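Side-chain contacts in eukaryotic initiation factor 4F subunit P150 (Saccharomyces cerevisiae, PDB 2VSO), which forms part of the mRNA cap-binding eIF4F complex, where the translation apparatus starts to assemble, and is represented here by its eIF4A-binding middle domain: residues Leu176-Gly181 / Val217-Asn222; Gln227-Ser232 / Glu275-Lys280; Asn255-Ala260 / Lys269-Lys274. One frame throughout, in Å; residues are numbered along the deposited sequence.

Contact 1. Residues Leu176-Gly181 / Val217-Asn222; sequences LVRFIG and VVELLN
Leu220 turns its CG opposite the backbone N (chi1 -173°), which swings the methyl CD1 across to Gly181. The chain of Arg178 runs extended from CG to NE and brings NH1 toward Glu219.

The apolar part is a single branch meeting backbone. CD1 of Leu220 lies 3.6 Å from the CA of Gly181, and the same CD1 is 3.8 Å from the O of Val177. With no side chain at Gly181, the methyl can settle directly on the helix backbone. The Val177 carbonyl is already used inside its helix, as it accepts from the N of Gly181 at 3.1 Å. The closest CA atoms across the contact are those of Gly181 and Leu220, 6.1 Å apart.

The polar part is a long salt bridge, with Arg178 NH1 4.0 Å from Glu219 OE1. The oxygen sits over one face of the guanidinium, and the two planar groups are 52° apart. No N-H points at it. The attraction is one of charges only.

The two helix segments run almost parallel, at 6°, with their axes 9.7 Å apart. Near-parallel packing of this kind fits the HEAT-type helical solenoid of MIF4G domains. Helix 191-206 packs against the Leu220 side, where Met194, Phe198 and Leu201 receive that leucine and Cys197 meets Val177. Helices 73-88 and 93-106 meet Phe179, and helix 264-278 lies against Val218 and Asn222 on the far side of helix 211-228.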
# COMPACT_ATOMS: atom_id res chain seq x y z
N LEU C 176 -11.54 8.94 -11.93
CA LEU C 176 -12.65 9.90 -11.98
C LEU C 176 -13.99 9.29 -11.60
O LEU C 176 -14.71 9.87 -10.80
CB LEU C 176 -12.73 10.56 -13.35
CG LEU C 176 -14.08 11.22 -13.63
CD1 LEU C 176 -14.13 12.64 -13.05
CD2 LEU C 176 -14.33 11.21 -15.12
N VAL C 177 -14.33 8.13 -12.17
CA VAL C 177 -15.59 7.46 -11.82
C VAL C 177 -15.63 7.31 -10.32
O VAL C 177 -16.68 7.44 -9.68
CB VAL C 177 -15.74 6.07 -12.44
CG1 VAL C 177 -15.82 6.16 -13.97
CG2 VAL C 177 -14.60 5.22 -12.05
N ARG C 178 -14.46 7.06 -9.75
CA ARG C 178 -14.32 6.88 -8.33
C ARG C 178 -14.63 8.17 -7.61
O ARG C 178 -15.33 8.18 -6.60
CB ARG C 178 -12.91 6.44 -7.99
CG ARG C 178 -12.59 6.62 -6.55
CD ARG C 178 -11.42 5.80 -6.10
NE ARG C 178 -11.61 5.59 -4.68
CZ ARG C 178 -10.94 4.73 -3.94
NH1 ARG C 178 -9.98 3.99 -4.48
NH2 ARG C 178 -11.22 4.63 -2.65
N PHE C 179 -14.10 9.26 -8.16
CA PHE C 179 -14.26 10.59 -7.60
C PHE C 179 -15.69 11.08 -7.72
O PHE C 179 -16.22 11.71 -6.81
CB PHE C 179 -13.29 11.54 -8.29
CG PHE C 179 -13.30 12.92 -7.72
CD1 PHE C 179 -13.03 13.14 -6.39
CD2 PHE C 179 -13.56 14.00 -8.53
CE1 PHE C 179 -13.03 14.41 -5.87
CE2 PHE C 179 -13.56 15.28 -8.02
CZ PHE C 179 -13.29 15.49 -6.68
N ILE C 180 -16.32 10.79 -8.86
CA ILE C 180 -17.74 11.02 -9.03
C ILE C 180 -18.49 10.41 -7.86
O ILE C 180 -19.40 11.04 -7.30
CB ILE C 180 -18.29 10.36 -10.30
CG1 ILE C 180 -17.61 10.91 -11.56
CG2 ILE C 180 -19.79 10.51 -10.37
CD1 ILE C 180 -17.63 12.38 -11.69
N GLY C 181 -18.13 9.16 -7.52
CA GLY C 181 -18.84 8.38 -6.52
C GLY C 181 -18.77 9.01 -5.14
O GLY C 181 -19.69 8.91 -4.35
N VAL C 217 -16.16 -0.94 -10.45
CA VAL C 217 -17.61 -1.07 -10.29
C VAL C 217 -17.99 -1.47 -8.87
O VAL C 217 -18.89 -0.87 -8.28
CB VAL C 217 -18.22 -2.10 -11.26
CG1 VAL C 217 -19.65 -1.74 -11.55
CG2 VAL C 217 -17.45 -2.11 -12.55
N VAL C 218 -17.32 -2.49 -8.34
CA VAL C 218 -17.56 -2.95 -6.98
C VAL C 218 -17.37 -1.82 -6.00
O VAL C 218 -18.27 -1.50 -5.22
CB VAL C 218 -16.65 -4.16 -6.60
CG1 VAL C 218 -16.68 -4.41 -5.12
CG2 VAL C 218 -17.07 -5.42 -7.36
N GLU C 219 -16.20 -1.18 -6.04
CA GLU C 219 -15.93 -0.07 -5.14
C GLU C 219 -16.98 1.03 -5.26
O GLU C 219 -17.37 1.61 -4.24
CB GLU C 219 -14.54 0.48 -5.36
CG GLU C 219 -13.43 -0.49 -5.04
CD GLU C 219 -12.07 -0.00 -5.50
OE1 GLU C 219 -12.01 1.04 -6.18
OE2 GLU C 219 -11.05 -0.66 -5.19
N LEU C 220 -17.44 1.31 -6.48
CA LEU C 220 -18.49 2.30 -6.69
C LEU C 220 -19.82 1.86 -6.08
O LEU C 220 -20.45 2.58 -5.33
CB LEU C 220 -18.64 2.59 -8.17
CG LEU C 220 -19.59 3.73 -8.56
CD1 LEU C 220 -19.12 5.07 -8.00
CD2 LEU C 220 -19.70 3.79 -10.06
N LEU C 221 -20.23 0.64 -6.40
CA LEU C 221 -21.42 0.08 -5.78
C LEU C 221 -21.34 0.00 -4.25
O LEU C 221 -22.35 0.12 -3.55
CB LEU C 221 -21.69 -1.30 -6.36
CG LEU C 221 -22.19 -1.25 -7.79
CD1 LEU C 221 -22.00 -2.60 -8.44
CD2 LEU C 221 -23.64 -0.82 -7.80
N ASN C 222 -20.14 -0.21 -3.71
CA ASN C 222 -20.02 -0.20 -2.26
C ASN C 222 -20.15 1.20 -1.68
O ASN C 222 -20.73 1.39 -0.62
CB ASN C 222 -18.73 -0.89 -1.80
CG ASN C 222 -18.89 -2.39 -1.68
OD1 ASN C 222 -19.74 -2.88 -0.94
ND2 ASN C 222 -18.06 -3.13 -2.40

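Contact 2. Residues Gln227-Ser232 / Glu275-Lys280; sequences QFETDS and ELRHDK
Glu229 and Arg277 face each other from backbones whose CA atoms are 9.5 Å apart, Glu229 close to the C-terminal part of helix 211-228 and Arg277 on helix 264-278. Their side chains alone bridge this gap. Glu229 bends at its second torsion (chi2 62°), and Arg277 is bent at the same place.

The carboxylate and the guanidinium are nearly parallel, with planes 7° apart. The fit is still not a straight two-pronged one. Arg277 NH2 stands 3.2 Å from Glu229 OE2, a salt bridge with a weak, strongly bent hydrogen bond (N-H...O 128°). NE of Arg277 is shared between both oxygens of Glu229, 3.3 Å from OE1 and 3.3 Å from OE2, again weakly.

Both groups have second partners. Asp247 makes a salt bridge to Arg277 NH2, and Trp282 NE1 donates to Glu229 OE1. NH2 thus has a second carboxylate partner. With an alanine in place of Glu229, Arg277 would probably lose this acidic partner, leaving Asp247, and the indole N-H of Trp282 would lose its acceptor.

This is a surface contact of the MIF4G domain, joining the C-terminal regions of two helices that are not consecutive in the chain. Helix 242-257, which comes between them in sequence, packs against both: Ser243 and Leu246 touch Glu229, and Phe250 touches Arg277. Helix 163-185 flanks segment 227-232 through Tyr184, next to Gln227 and Phe228.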
# COMPACT_ATOMS: atom_id res chain seq x y z
N GLN C 227 -27.51 4.40 -1.81
CA GLN C 227 -28.05 5.72 -2.09
C GLN C 227 -28.65 5.83 -3.49
O GLN C 227 -29.73 6.38 -3.67
CB GLN C 227 -26.97 6.77 -1.89
CG GLN C 227 -27.26 8.10 -2.53
CD GLN C 227 -26.12 9.07 -2.35
OE1 GLN C 227 -25.05 8.71 -1.87
NE2 GLN C 227 -26.35 10.31 -2.76
N PHE C 228 -27.95 5.27 -4.47
CA PHE C 228 -28.39 5.27 -5.87
C PHE C 228 -29.67 4.48 -6.08
O PHE C 228 -30.37 4.69 -7.07
CB PHE C 228 -27.31 4.69 -6.77
CG PHE C 228 -27.58 4.87 -8.23
CD1 PHE C 228 -27.64 6.14 -8.79
CD2 PHE C 228 -27.76 3.78 -9.05
CE1 PHE C 228 -27.89 6.32 -10.14
CE2 PHE C 228 -28.01 3.94 -10.41
CZ PHE C 228 -28.07 5.21 -10.96
N GLU C 229 -29.95 3.57 -5.17
CA GLU C 229 -31.12 2.72 -5.28
C GLU C 229 -32.34 3.55 -5.64
O GLU C 229 -33.13 3.18 -6.51
CB GLU C 229 -31.37 1.99 -3.96
CG GLU C 229 -32.10 0.69 -4.12
CD GLU C 229 -31.32 -0.29 -4.94
OE1 GLU C 229 -30.22 -0.67 -4.51
OE2 GLU C 229 -31.79 -0.68 -6.03
N THR C 230 -32.46 4.70 -4.99
CA THR C 230 -33.62 5.55 -5.15
C THR C 230 -33.25 6.91 -5.74
O THR C 230 -32.94 7.84 -5.01
CB THR C 230 -34.29 5.78 -3.80
OG1 THR C 230 -33.33 6.31 -2.89
CG2 THR C 230 -34.80 4.46 -3.25
N ASP C 231 -33.28 7.02 -7.07
CA ASP C 231 -32.85 8.25 -7.73
C ASP C 231 -33.24 8.22 -9.20
O ASP C 231 -32.98 7.24 -9.90
CB ASP C 231 -31.33 8.46 -7.55
CG ASP C 231 -30.91 9.91 -7.77
OD1 ASP C 231 -31.76 10.74 -8.12
OD2 ASP C 231 -29.72 10.23 -7.58
N SER C 232 -33.88 9.29 -9.66
CA SER C 232 -34.38 9.36 -11.03
C SER C 232 -33.55 10.33 -11.87
O SER C 232 -33.20 10.03 -13.02
CB SER C 232 -35.84 9.77 -11.03
N GLU C 275 -24.79 -10.34 -2.95
CA GLU C 275 -25.49 -10.77 -1.75
C GLU C 275 -25.82 -9.57 -0.90
O GLU C 275 -26.85 -9.55 -0.23
CB GLU C 275 -24.65 -11.76 -0.92
CG GLU C 275 -25.23 -12.01 0.47
CD GLU C 275 -24.38 -12.91 1.35
OE1 GLU C 275 -24.87 -13.33 2.43
OE2 GLU C 275 -23.24 -13.22 0.96
N LEU C 276 -24.94 -8.58 -0.92
CA LEU C 276 -25.16 -7.36 -0.16
C LEU C 276 -26.38 -6.58 -0.64
O LEU C 276 -27.13 -6.06 0.16
CB LEU C 276 -23.92 -6.47 -0.16
CG LEU C 276 -24.07 -5.18 0.65
CD1 LEU C 276 -24.51 -5.50 2.06
CD2 LEU C 276 -22.78 -4.40 0.67
N ARG C 277 -26.57 -6.49 -1.96
CA ARG C 277 -27.70 -5.75 -2.50
C ARG C 277 -28.97 -6.59 -2.45
O ARG C 277 -30.02 -6.11 -2.04
CB ARG C 277 -27.42 -5.23 -3.92
CG ARG C 277 -28.66 -5.16 -4.79
CD ARG C 277 -28.70 -3.91 -5.67
NE ARG C 277 -30.06 -3.54 -6.09
CZ ARG C 277 -30.60 -3.90 -7.25
NH1 ARG C 277 -29.92 -4.65 -8.11
NH2 ARG C 277 -31.83 -3.51 -7.56
N HIS C 278 -28.87 -7.85 -2.84
CA HIS C 278 -30.03 -8.70 -2.97
C HIS C 278 -30.53 -9.33 -1.66
O HIS C 278 -31.72 -9.27 -1.36
CB HIS C 278 -29.76 -9.79 -4.00
CG HIS C 278 -30.94 -10.68 -4.26
ND1 HIS C 278 -31.07 -11.92 -3.66
CD2 HIS C 278 -32.04 -10.51 -5.02
CE1 HIS C 278 -32.21 -12.47 -4.06
NE2 HIS C 278 -32.82 -11.63 -4.88
N ASP C 279 -29.63 -9.92 -0.88
CA ASP C 279 -30.03 -10.67 0.30
C ASP C 279 -30.00 -9.85 1.58
O ASP C 279 -30.91 -9.92 2.39
CB ASP C 279 -29.13 -11.90 0.48
CG ASP C 279 -29.23 -12.88 -0.67
OD1 ASP C 279 -28.18 -13.40 -1.10
OD2 ASP C 279 -30.36 -13.12 -1.15
N LYS C 280 -28.93 -9.08 1.77
CA LYS C 280 -28.73 -8.33 3.00
C LYS C 280 -29.35 -6.93 2.91
O LYS C 280 -29.52 -6.24 3.91
CB LYS C 280 -27.24 -8.24 3.34
CG LYS C 280 -26.61 -9.56 3.77
CD LYS C 280 -27.36 -10.17 4.95
CE LYS C 280 -26.77 -11.51 5.38
NZ LYS C 280 -25.44 -11.37 6.06

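Contact 3. Residues Asn255-Ala260 / Lys269-Lys274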
# COMPACT_ATOMS: atom_id res chain seq x y z
N ASN C 255 -23.84 -12.76 -14.94
CA ASN C 255 -23.33 -13.35 -16.15
C ASN C 255 -21.82 -13.49 -16.06
O ASN C 255 -21.28 -14.58 -16.23
CB ASN C 255 -23.69 -12.49 -17.36
CG ASN C 255 -23.25 -13.10 -18.67
OD1 ASN C 255 -22.77 -14.23 -18.71
ND2 ASN C 255 -23.40 -12.36 -19.76
N ILE C 256 -21.15 -12.38 -15.76
CA ILE C 256 -19.70 -12.38 -15.65
C ILE C 256 -19.17 -13.43 -14.69
O ILE C 256 -18.18 -14.10 -14.96
CB ILE C 256 -19.17 -11.01 -15.24
CG1 ILE C 256 -19.07 -10.10 -16.47
CG2 ILE C 256 -17.82 -11.15 -14.56
CD1 ILE C 256 -18.99 -8.63 -16.15
N ILE C 257 -19.84 -13.56 -13.55
CA ILE C 257 -19.46 -14.56 -12.56
C ILE C 257 -19.67 -15.95 -13.14
O ILE C 257 -18.79 -16.81 -13.07
CB ILE C 257 -20.30 -14.44 -11.28
CG1 ILE C 257 -19.93 -13.19 -10.48
CG2 ILE C 257 -20.12 -15.68 -10.42
CD1 ILE C 257 -20.98 -12.80 -9.48
N GLN C 258 -20.84 -16.16 -13.73
CA GLN C 258 -21.26 -17.48 -14.19
C GLN C 258 -20.75 -17.84 -15.58
O GLN C 258 -21.27 -18.77 -16.19
CB GLN C 258 -22.79 -17.58 -14.19
CG GLN C 258 -23.47 -17.24 -12.88
CD GLN C 258 -24.97 -17.06 -13.04
OE1 GLN C 258 -25.54 -17.46 -14.06
NE2 GLN C 258 -25.61 -16.47 -12.04
N THR C 259 -19.77 -17.12 -16.10
CA THR C 259 -19.21 -17.46 -17.42
C THR C 259 -17.76 -17.02 -17.60
O THR C 259 -16.89 -17.85 -17.90
CB THR C 259 -20.03 -16.87 -18.61
OG1 THR C 259 -20.09 -15.44 -18.51
CG2 THR C 259 -21.44 -17.45 -18.65
N ALA C 260 -17.50 -15.73 -17.43
CA ALA C 260 -16.16 -15.19 -17.64
C ALA C 260 -15.12 -15.87 -16.76
O ALA C 260 -15.44 -16.43 -15.72
CB ALA C 260 -16.15 -13.70 -17.42
N LYS C 269 -15.43 -10.75 -4.83
CA LYS C 269 -15.96 -9.38 -4.71
C LYS C 269 -17.35 -9.25 -5.32
O LYS C 269 -18.25 -8.67 -4.72
CB LYS C 269 -15.00 -8.37 -5.35
CG LYS C 269 -13.77 -8.06 -4.51
CD LYS C 269 -12.71 -7.28 -5.31
CE LYS C 269 -11.75 -6.58 -4.38
NZ LYS C 269 -11.20 -7.49 -3.34
N LEU C 270 -17.51 -9.80 -6.52
CA LEU C 270 -18.78 -9.78 -7.21
C LEU C 270 -19.88 -10.54 -6.47
O LEU C 270 -21.01 -10.09 -6.39
CB LEU C 270 -18.62 -10.36 -8.62
CG LEU C 270 -17.53 -9.72 -9.46
CD1 LEU C 270 -17.30 -10.51 -10.74
CD2 LEU C 270 -17.90 -8.28 -9.78
N ILE C 271 -19.55 -11.70 -5.93
CA ILE C 271 -20.52 -12.51 -5.22
C ILE C 271 -20.96 -11.80 -3.94
O ILE C 271 -22.09 -11.97 -3.47
CB ILE C 271 -19.96 -13.93 -4.95
CG1 ILE C 271 -20.00 -14.75 -6.23
CG2 ILE C 271 -20.75 -14.64 -3.87
CD1 ILE C 271 -19.03 -15.90 -6.23
N ASP C 272 -20.08 -10.97 -3.41
CA ASP C 272 -20.36 -10.23 -2.18
C ASP C 272 -21.21 -8.97 -2.31
O ASP C 272 -22.01 -8.71 -1.42
CB ASP C 272 -19.07 -9.96 -1.41
CG ASP C 272 -18.47 -11.23 -0.82
OD1 ASP C 272 -18.99 -12.32 -1.12
OD2 ASP C 272 -17.48 -11.13 -0.06
N ILE C 273 -21.06 -8.18 -3.39
CA ILE C 273 -22.04 -7.09 -3.62
C ILE C 273 -23.40 -7.63 -4.03
O ILE C 273 -24.42 -7.04 -3.69
CB ILE C 273 -21.61 -5.98 -4.64
CG1 ILE C 273 -20.46 -6.44 -5.52
CG2 ILE C 273 -21.32 -4.64 -3.93
CD1 ILE C 273 -20.92 -7.00 -6.83
N LYS C 274 -23.39 -8.75 -4.75
CA LYS C 274 -24.62 -9.40 -5.19
C LYS C 274 -25.45 -9.85 -3.99
O LYS C 274 -26.66 -9.72 -3.99
CB LYS C 274 -24.31 -10.58 -6.10
CG LYS C 274 -25.39 -10.95 -7.08
CD LYS C 274 -26.68 -11.34 -6.39
CE LYS C 274 -27.87 -11.14 -7.31
NZ LYS C 274 -29.13 -11.66 -6.72
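The contact belongs to the last helical hairpin of the MIF4G domain, formed by helices 242-257 and 264-278 with a short connection between them. Ile257, in the last turn of the first helix, inserts between Leu270 and Ile271 of the second. The CA atoms of Ile257 and Leu270 are 7.2 Å apart, the nearest pair between the two segments.

Packing here is wholly apolar. The CG1 branch of Ile257 lies opposite the carbonyl carbon (chi1 -71°), and this carries CD1 over to the other helix. CD1 rests on the CB of Leu270, 3.5 Å away. The two side chains slide past one another in opposite directions, so that CG1 of Ile257 also lies 3.8 Å from CD1 of Leu270. Leu270 thus meets Ile257 with both the root and the end of its chain.

Ile256 adds to the patch from the preceding position, and its chain crosses that of Leu270 at about a right angle. The touching atoms are its CG2 and the CD1 of Leu270, 3.9 Å apart.

Ile262, in the connection, packs on both Ile256 and Leu270. Val218 of helix 211-228 also touches Leu270. Outside the two segments, OD1 of Asp272 pairs with a basic side chain on the chain of a different protein, consistent with this being the eIF4A-binding domain.

Ile271 meets the tip of Ile257 obliquely, its CG1 3.9 Å from the CD1 of Ile257.

Overall arrangement
Contact 1 lies near the centre of the chain and is mostly buried. Contact 2 is at the surface, and contact 3 is partly buried, between the last two helices. Contacts 1 and 2 both use helix 211-228, while contacts 2 and 3 both use helix 264-278. Contact 3 is nested inside the loop that contact 2 closes. The chemistry follows the place. Contact 2 is all charge, contact 3 all apolar, and contact 1 has both, with its charged pair partly exposed. Contacts 1 and 2 touch, Asn222 OD1 lying 3.8 Å from Leu276 CD2. Contact 1 packs on contact 3 as well, their centres about 17 Å apart.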